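Local coordinates for ralf, proline/betaine transporter (Legionella pneumophila, PDB 4D7Q), which probably acts as a guanine nucleotide exchange factor through its Sec7 domain, here fused to the capping domain of a Rickettsia relative, at residues S206-I214 / E295-P303. The protein carries 2 engineered substitutions. Residues are numbered along the deposited sequence; the frame is centred on the assembly and turned at random.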
loop_
_atom_site.group_PDB
_atom_site.type_symbol
_atom_site.label_atom_id
_atom_site.label_comp_id
_atom_site.label_asym_id
_atom_site.label_seq_id
_atom_site.Cartn_x
_atom_site.Cartn_y
_atom_site.Cartn_z
ATOM N N SER A 206 3.890 8.104 2.770
ATOM C CA SER A 206 3.963 7.390 1.502
ATOM C C SER A 206 4.805 8.179 0.462
ATOM O O SER A 206 4.932 9.402 0.617
ATOM C CB SER A 206 2.550 7.150 0.970
ATOM O OG SER A 206 1.866 6.212 1.786
ATOM N N PRO A 207 5.363 7.503 -0.597
ATOM C CA PRO A 207 6.114 8.233 -1.639
ATOM C C PRO A 207 5.316 9.380 -2.255
ATOM O O PRO A 207 4.099 9.264 -2.471
ATOM C CB PRO A 207 6.382 7.149 -2.701
ATOM C CG PRO A 207 6.363 5.873 -1.947
ATOM C CD PRO A 207 5.300 6.060 -0.914
ATOM N N GLY A 208 6.018 10.469 -2.539
ATOM C CA GLY A 208 5.428 11.660 -3.124
ATOM C C GLY A 208 5.019 12.659 -2.068
ATOM O O GLY A 208 5.656 12.758 -1.017
ATOM N N TYR A 209 3.941 13.395 -2.345
ATOM C CA TYR A 209 3.419 14.430 -1.454
ATOM C C TYR A 209 2.211 13.940 -0.684
ATOM O O TYR A 209 1.298 13.338 -1.267
ATOM C CB TYR A 209 3.039 15.666 -2.255
ATOM C CG TYR A 209 4.136 16.184 -3.152
ATOM C CD1 TYR A 209 5.193 16.933 -2.635
ATOM C CD2 TYR A 209 4.069 16.011 -4.537
ATOM C CE1 TYR A 209 6.175 17.466 -3.470
ATOM C CE2 TYR A 209 5.049 16.530 -5.378
ATOM C CZ TYR A 209 6.087 17.276 -4.845
ATOM O OH TYR A 209 7.041 17.783 -5.697
ATOM N N GLN A 210 2.221 14.173 0.626
ATOM C CA GLN A 210 1.141 13.715 1.494
ATOM C C GLN A 210 0.643 14.853 2.350
ATOM O O GLN A 210 1.435 15.636 2.855
ATOM C CB GLN A 210 1.591 12.537 2.371
ATOM C CG GLN A 210 0.446 11.864 3.166
ATOM C CD GLN A 210 0.875 10.575 3.823
ATOM O OE1 GLN A 210 1.652 9.805 3.273
ATOM N NE2 GLN A 210 0.335 10.285 4.993
ATOM N N ILE A 211 -0.680 14.952 2.481
ATOM C CA ILE A 211 -1.327 15.950 3.323
ATOM C C ILE A 211 -2.259 15.202 4.272
ATOM O O ILE A 211 -3.300 14.680 3.841
ATOM C CB ILE A 211 -2.045 17.094 2.560
ATOM C CG1 ILE A 211 -1.233 17.617 1.335
ATOM C CG2 ILE A 211 -2.390 18.224 3.558
ATOM C CD1 ILE A 211 -1.946 18.764 0.487
ATOM N N ASN A 212 -1.857 15.112 5.555
ATOM C CA ASN A 212 -2.659 14.448 6.580
ATOM C C ASN A 212 -3.612 15.426 7.202
ATOM O O ASN A 212 -3.381 16.625 7.122
ATOM C CB ASN A 212 -1.776 13.913 7.699
ATOM C CG ASN A 212 -0.921 12.768 7.301
ATOM O OD1 ASN A 212 -1.260 11.991 6.400
ATOM N ND2 ASN A 212 0.175 12.612 8.016
ATOM N N ASN A 213 -4.661 14.909 7.864
ATOM C CA ASN A 213 -5.655 15.687 8.615
ATOM C C ASN A 213 -6.277 16.793 7.765
ATOM O O ASN A 213 -6.509 17.906 8.251
ATOM C CB ASN A 213 -5.047 16.229 9.944
ATOM C CG ASN A 213 -4.244 15.195 10.716
ATOM O OD1 ASN A 213 -4.755 14.162 11.145
ATOM N ND2 ASN A 213 -2.953 15.433 10.881
ATOM N N ILE A 214 -6.527 16.481 6.479
ATOM C CA ILE A 214 -7.114 17.431 5.532
ATOM C C ILE A 214 -8.633 17.424 5.715
ATOM O O ILE A 214 -9.193 16.379 6.054
ATOM C CB ILE A 214 -6.649 17.153 4.063
ATOM C CG1 ILE A 214 -6.753 18.425 3.176
ATOM C CG2 ILE A 214 -7.326 15.907 3.424
ATOM C CD1 ILE A 214 -5.932 18.407 1.859
ATOM N N GLU A 295 -8.253 8.303 12.410
ATOM C CA GLU A 295 -9.517 9.034 12.446
ATOM C C GLU A 295 -9.660 10.196 11.478
ATOM O O GLU A 295 -10.741 10.786 11.410
ATOM C CB GLU A 295 -9.819 9.487 13.888
ATOM C CG GLU A 295 -9.902 8.348 14.899
ATOM C CD GLU A 295 -10.207 8.749 16.334
ATOM O OE1 GLU A 295 -9.817 9.861 16.762
ATOM O OE2 GLU A 295 -10.822 7.925 17.043
ATOM N N LYS A 296 -8.599 10.536 10.743
ATOM C CA LYS A 296 -8.635 11.688 9.830
ATOM C C LYS A 296 -8.441 11.352 8.364
ATOM O O LYS A 296 -8.000 10.261 8.021
ATOM C CB LYS A 296 -7.622 12.768 10.276
ATOM C CG LYS A 296 -7.755 13.214 11.746
ATOM C CD LYS A 296 -8.911 14.191 12.016
ATOM C CE LYS A 296 -8.919 14.706 13.444
ATOM N NZ LYS A 296 -9.319 13.661 14.436
ATOM N N SER A 297 -8.795 12.298 7.501
ATOM C CA SER A 297 -8.662 12.185 6.055
ATOM C C SER A 297 -7.224 12.502 5.639
ATOM O O SER A 297 -6.481 13.155 6.376
ATOM C CB SER A 297 -9.619 13.147 5.367
ATOM O OG SER A 297 -10.953 12.671 5.432
ATOM N N LYS A 298 -6.833 12.006 4.461
ATOM C CA LYS A 298 -5.522 12.251 3.885
ATOM C C LYS A 298 -5.574 12.163 2.356
ATOM O O LYS A 298 -6.453 11.503 1.775
ATOM C CB LYS A 298 -4.434 11.309 4.499
ATOM C CG LYS A 298 -4.265 9.968 3.765
ATOM C CD LYS A 298 -3.137 9.099 4.302
ATOM C CE LYS A 298 -3.359 7.672 3.811
ATOM N NZ LYS A 298 -2.289 6.763 4.290
ATOM N N ILE A 299 -4.641 12.873 1.715
ATOM C CA ILE A 299 -4.440 12.851 0.277
ATOM C C ILE A 299 -2.977 12.569 -0.028
ATOM O O ILE A 299 -2.088 13.054 0.684
ATOM C CB ILE A 299 -5.018 14.065 -0.512
ATOM C CG1 ILE A 299 -4.395 15.397 -0.069
ATOM C CG2 ILE A 299 -6.566 14.093 -0.487
ATOM C CD1 ILE A 299 -4.509 16.520 -1.156
ATOM N N ILE A 300 -2.738 11.756 -1.061
ATOM C CA ILE A 300 -1.393 11.419 -1.531
ATOM C C ILE A 300 -1.300 11.813 -3.013
ATOM O O ILE A 300 -2.068 11.304 -3.847
ATOM C CB ILE A 300 -1.006 9.932 -1.271
ATOM C CG1 ILE A 300 -1.002 9.605 0.269
ATOM C CG2 ILE A 300 0.368 9.600 -1.912
ATOM C CD1 ILE A 300 -1.006 8.081 0.622
ATOM N N ILE A 301 -0.339 12.709 -3.338
ATOM C CA ILE A 301 -0.126 13.189 -4.707
ATOM C C ILE A 301 1.190 12.677 -5.275
ATOM O O ILE A 301 2.248 12.862 -4.675
ATOM C CB ILE A 301 -0.272 14.738 -4.835
ATOM C CG1 ILE A 301 -1.590 15.236 -4.201
ATOM C CG2 ILE A 301 -0.145 15.217 -6.306
ATOM C CD1 ILE A 301 -1.372 15.919 -2.945
ATOM N N GLN A 302 1.129 12.052 -6.451
ATOM C CA GLN A 302 2.336 11.509 -7.070
ATOM C C GLN A 302 2.398 11.762 -8.552
ATOM O O GLN A 302 1.362 11.647 -9.202
ATOM C CB GLN A 302 2.424 9.971 -6.861
ATOM C CG GLN A 302 2.515 9.520 -5.389
ATOM C CD GLN A 302 2.330 8.026 -5.217
ATOM O OE1 GLN A 302 2.046 7.295 -6.172
ATOM N NE2 GLN A 302 2.522 7.520 -3.997
ATOM N N PRO A 303 3.622 11.998 -9.117
ATOM C CA PRO A 303 3.751 12.048 -10.587
ATOM C C PRO A 303 3.481 10.625 -11.108
ATOM O O PRO A 303 3.939 9.646 -10.510
ATOM C CB PRO A 303 5.219 12.447 -10.817
ATOM C CG PRO A 303 5.922 12.112 -9.568
ATOM C CD PRO A 303 4.935 12.119 -8.444
HETATM O O HOH W 1 0.661 7.151 4.108
HETATM O O HOH W 2 -9.370 15.049 8.670
#
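Q210 lies alongside I300 in a non-hydrogen-bonded pair of two antiparallel strands, and its long, extended side chain suits a face that is partly apolar and partly polar. Q210 CB is 4.1 Å from I299 O. With CG anti to the backbone N (chi1 -171°), the chain runs beside I300, whose CG1 packs 3.9 Å from Q210 CG and also lies near Q210 CD. At the tip the amide works in both directions. Q210 OE1 accepts the backbone N-H of S206 at 2.9 Å, and also a proton from a water that accepts from K298 NZ; Q210 NE2 donates to N212 OD1 at 2.7 Å, on a lone pair and in both amide planes, which fixes the rotation of the group, while K298 CD passes 3.7 Å from Q210 NE2. These are neighbouring inner strands of the antiparallel sheet of the Rickettsia-derived capping domain, 297-303 flanked by 277-283 and 208-214 by 332-334. K298 NZ also bonds to G108 O in the Sec7 part, a contact between parts from two species, so not one to read as natural. On the opposite face I211 and I299, beta-branched and apolar as suits a buried strand, lie side by side; after the corner at N213, I214 crosses I299 at about a right angle, and I299 CD1 sits 3.8 Å from both I211 CD1 and I214 CD1. On the same face as I211, Y209 touches A320 and T323 of helix 313-325, and its hydroxyl bonds to L344 O.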